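Local coordinates for protein vinylacetyl-CoA Delta-isomerase (Nitrosopumilus maritimus SCM1, PDB 6VJR) that probably interconverts vinylacetyl-CoA and crotonyl-CoA and, as an oxygen-tolerant 4-hydroxybutyryl-CoA dehydratase, carries FAD and a [4Fe-4S] cluster, at residues Q83-Q92 with R291-V302. Residues are numbered along the deposited sequence; the frame is centred on the assembly and turned at random.
With FE (Fe (III) ion), chain I; SF4 (iron/sulfur cluster), chain E.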
# COMPACT_ATOMS: atom_id res chain seq x y z
N GLN A 83 15.16 13.79 -23.80
CA GLN A 83 15.56 12.39 -23.63
C GLN A 83 14.35 11.61 -23.09
O GLN A 83 14.03 10.53 -23.62
CB GLN A 83 16.68 12.18 -22.59
CG GLN A 83 18.02 12.77 -22.98
CD GLN A 83 19.05 12.68 -21.87
OE1 GLN A 83 18.70 12.58 -20.69
NE2 GLN A 83 20.31 12.66 -22.24
N ASN A 84 13.67 12.16 -22.08
CA ASN A 84 12.51 11.50 -21.46
C ASN A 84 11.33 11.37 -22.43
O ASN A 84 10.69 10.33 -22.51
CB ASN A 84 12.07 12.22 -20.19
CG ASN A 84 12.97 12.11 -18.99
OD1 ASN A 84 12.88 12.96 -18.10
ND2 ASN A 84 13.78 11.07 -18.89
N LYS A 85 11.06 12.40 -23.22
CA LYS A 85 9.98 12.35 -24.21
C LYS A 85 10.24 11.23 -25.23
O LYS A 85 9.36 10.45 -25.56
CB LYS A 85 9.84 13.70 -24.87
CG LYS A 85 9.37 14.81 -23.97
CD LYS A 85 9.21 16.13 -24.66
CE LYS A 85 8.45 17.10 -23.83
NZ LYS A 85 8.41 18.40 -24.46
N MET A 86 11.49 11.16 -25.72
CA MET A 86 11.94 10.11 -26.63
C MET A 86 11.78 8.72 -26.00
O MET A 86 11.32 7.79 -26.66
CB MET A 86 13.36 10.43 -27.13
CG MET A 86 13.89 9.33 -28.06
SD MET A 86 15.56 9.64 -28.61
CE MET A 86 16.53 9.40 -27.13
N GLN A 87 12.28 8.58 -24.77
CA GLN A 87 12.18 7.32 -24.03
C GLN A 87 10.74 6.80 -23.94
O GLN A 87 10.48 5.61 -24.18
CB GLN A 87 12.82 7.48 -22.67
CG GLN A 87 14.34 7.56 -22.72
CD GLN A 87 14.96 8.18 -21.49
OE1 GLN A 87 14.29 8.85 -20.70
NE2 GLN A 87 16.26 7.94 -21.31
N ARG A 88 9.80 7.68 -23.56
CA ARG A 88 8.41 7.24 -23.41
C ARG A 88 7.86 6.84 -24.79
O ARG A 88 7.16 5.84 -24.96
CB ARG A 88 7.53 8.28 -22.72
CG ARG A 88 6.13 7.76 -22.47
CD ARG A 88 5.32 8.72 -21.68
NE ARG A 88 4.01 8.12 -21.36
CZ ARG A 88 3.20 8.60 -20.45
NH1 ARG A 88 3.49 9.72 -19.80
NH2 ARG A 88 2.12 7.97 -20.14
N LYS A 89 8.19 7.63 -25.81
CA LYS A 89 7.74 7.29 -27.16
C LYS A 89 8.26 5.92 -27.62
O LYS A 89 7.52 5.14 -28.20
CB LYS A 89 8.15 8.40 -28.14
CG LYS A 89 7.82 8.17 -29.57
CD LYS A 89 6.36 7.97 -29.79
CE LYS A 89 5.58 9.15 -29.59
NZ LYS A 89 4.52 9.08 -30.61
N LEU A 90 9.55 5.63 -27.42
CA LEU A 90 10.13 4.35 -27.83
C LEU A 90 9.52 3.21 -27.02
O LEU A 90 9.27 2.13 -27.56
CB LEU A 90 11.65 4.42 -27.72
CG LEU A 90 12.37 5.28 -28.76
CD1 LEU A 90 13.79 5.55 -28.32
CD2 LEU A 90 12.28 4.52 -30.06
N GLY A 91 9.26 3.45 -25.73
CA GLY A 91 8.55 2.46 -24.93
C GLY A 91 7.16 2.11 -25.52
O GLY A 91 6.75 0.94 -25.58
N GLN A 92 6.41 3.13 -25.92
CA GLN A 92 5.13 2.94 -26.59
C GLN A 92 5.28 2.13 -27.88
O GLN A 92 4.42 1.33 -28.20
CB GLN A 92 4.48 4.27 -26.91
CG GLN A 92 3.99 5.05 -25.71
CD GLN A 92 3.23 6.30 -26.09
OE1 GLN A 92 3.16 6.69 -27.26
NE2 GLN A 92 2.59 6.86 -25.09
N ARG A 291 16.35 8.34 -13.82
CA ARG A 291 15.17 8.93 -14.43
C ARG A 291 15.01 8.66 -15.93
O ARG A 291 14.02 9.09 -16.53
CB ARG A 291 14.95 10.39 -14.08
CG ARG A 291 16.05 11.36 -14.33
CD ARG A 291 16.12 11.95 -15.76
NE ARG A 291 16.91 11.13 -16.67
CZ ARG A 291 17.41 11.57 -17.86
NH1 ARG A 291 17.07 12.77 -18.37
NH2 ARG A 291 18.21 10.79 -18.54
N SER A 292 15.91 7.85 -16.52
CA SER A 292 15.66 7.23 -17.81
C SER A 292 14.52 6.22 -17.75
O SER A 292 13.96 5.86 -18.80
CB SER A 292 16.95 6.67 -18.39
OG SER A 292 17.76 7.78 -18.81
N TYR A 293 14.17 5.81 -16.52
CA TYR A 293 13.05 4.89 -16.28
C TYR A 293 11.69 5.47 -16.66
O TYR A 293 10.70 4.76 -16.59
CB TYR A 293 13.03 4.28 -14.87
CG TYR A 293 14.19 3.33 -14.75
CD1 TYR A 293 14.06 2.00 -15.14
CD2 TYR A 293 15.43 3.77 -14.32
CE1 TYR A 293 15.13 1.14 -15.18
CE2 TYR A 293 16.52 2.92 -14.35
CZ TYR A 293 16.38 1.64 -14.82
OH TYR A 293 17.45 0.85 -14.95
N VAL A 294 11.63 6.71 -17.15
CA VAL A 294 10.48 7.18 -17.91
C VAL A 294 10.15 6.22 -19.07
O VAL A 294 9.00 6.10 -19.50
CB VAL A 294 10.75 8.59 -18.40
CG1 VAL A 294 9.81 9.03 -19.52
CG2 VAL A 294 10.68 9.54 -17.22
N CYS A 295 11.16 5.48 -19.56
CA CYS A 295 10.92 4.49 -20.61
C CYS A 295 9.81 3.51 -20.18
O CYS A 295 8.96 3.11 -20.97
CB CYS A 295 12.20 3.76 -21.01
SG CYS A 295 12.88 2.71 -19.69
N LYS A 296 9.76 3.17 -18.89
CA LYS A 296 8.83 2.18 -18.39
C LYS A 296 7.39 2.70 -18.40
O LYS A 296 6.44 1.93 -18.34
CB LYS A 296 9.16 1.82 -16.94
CG LYS A 296 10.55 1.21 -16.74
CD LYS A 296 10.88 -0.03 -17.53
CE LYS A 296 12.35 -0.36 -17.31
NZ LYS A 296 12.78 -1.51 -18.09
N THR A 297 7.24 4.02 -18.52
CA THR A 297 5.92 4.59 -18.64
C THR A 297 5.32 4.35 -20.03
O THR A 297 4.08 4.31 -20.16
CB THR A 297 5.84 6.05 -18.23
OG1 THR A 297 6.49 6.92 -19.15
CG2 THR A 297 6.38 6.28 -16.84
N GLY A 298 6.17 4.26 -21.06
CA GLY A 298 5.69 3.84 -22.36
C GLY A 298 5.24 2.37 -22.38
O GLY A 298 4.23 2.02 -23.00
N LEU A 299 5.97 1.51 -21.68
CA LEU A 299 5.55 0.13 -21.50
C LEU A 299 4.24 0.07 -20.70
O LEU A 299 3.34 -0.70 -21.03
CB LEU A 299 6.64 -0.65 -20.79
CG LEU A 299 7.72 -1.25 -21.67
CD1 LEU A 299 8.45 -0.16 -22.47
CD2 LEU A 299 8.66 -2.07 -20.86
N GLY A 300 4.12 0.91 -19.68
CA GLY A 300 2.89 1.04 -18.93
C GLY A 300 1.71 1.39 -19.83
O GLY A 300 0.63 0.83 -19.68
N ASP A 301 1.93 2.34 -20.77
CA ASP A 301 0.88 2.74 -21.70
C ASP A 301 0.40 1.54 -22.53
O ASP A 301 -0.79 1.32 -22.73
CB ASP A 301 1.41 3.81 -22.64
CG ASP A 301 1.69 5.16 -21.98
OD1 ASP A 301 1.03 5.48 -20.97
OD2 ASP A 301 2.60 5.92 -22.50
N VAL A 302 1.34 0.72 -22.99
CA VAL A 302 1.03 -0.50 -23.74
C VAL A 302 0.22 -1.47 -22.87
O VAL A 302 -0.78 -2.01 -23.33
CB VAL A 302 2.31 -1.15 -24.29
CG1 VAL A 302 2.03 -2.52 -24.90
CG2 VAL A 302 3.03 -0.26 -25.28
FE FE I . 18.30 0.39 -16.70
FE1 SF4 E . 16.95 1.07 -19.33
FE2 SF4 E . 14.38 1.27 -20.26
FE3 SF4 E . 16.09 -0.22 -21.54
FE4 SF4 E . 16.24 2.45 -21.75
S1 SF4 E . 14.63 1.14 -22.58
S2 SF4 E . 18.03 0.98 -21.36
S3 SF4 E . 15.70 3.04 -19.56
S4 SF4 E . 15.44 -0.55 -19.38
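A close glycine-to-glycine helix crossing joins G91 to G298; segment 291-302 carries C295, a ligand of the [4Fe-4S] cluster, and Y293, a ligand of the iron(III) ion. Helices 83-92 and 295-302 run in roughly the same direction, 34° apart, and their axes approach to 6.6 Å. With no side chain between them, G91 CA and G298 CA lie 4.1 Å apart, and G298 CA makes a CH···O contact to R88 O. L299 CD1 packs on G91 CA, while V302 CG2 rests against Q92 O.

Beyond the glycines, R88 reaches across with CG anti to its own backbone N (chi1 -175°) and an extended chain, passing T297 OG1, which lies over one face of the guanidinium. It forms a side-on, nearly coplanar salt bridge, R88 NE to D301 OD2 at 2.9 Å and R88 NH2 to D301 OD1 at 2.8 Å, each oxygen using its syn lone pair; R88 NH2 also forms a salt bridge with E334. Q92 NE2 meets D301 OD2 from above the carboxylate plane at 2.8 Å, so three N-H groups hold this buried acid.

At the N-terminal end of both segments, the bent chain of R291 directs NH1 and NH2 end-on to Q83 OE1, both at 2.8 Å, and N84 ND2 sits over a face of this guanidinium. N84 also ties Q87 OE1, fixing the amide whose NE2 bonds weakly to S292 OG; the serine hydroxyl is also bonded to D105, and N84 OD1 to S344.

Helix 320-345 packs against N84, T297 and D301, helix 101-121 against Q83 and Q87, and F491 of the second subunit against R88, Q92 and D301.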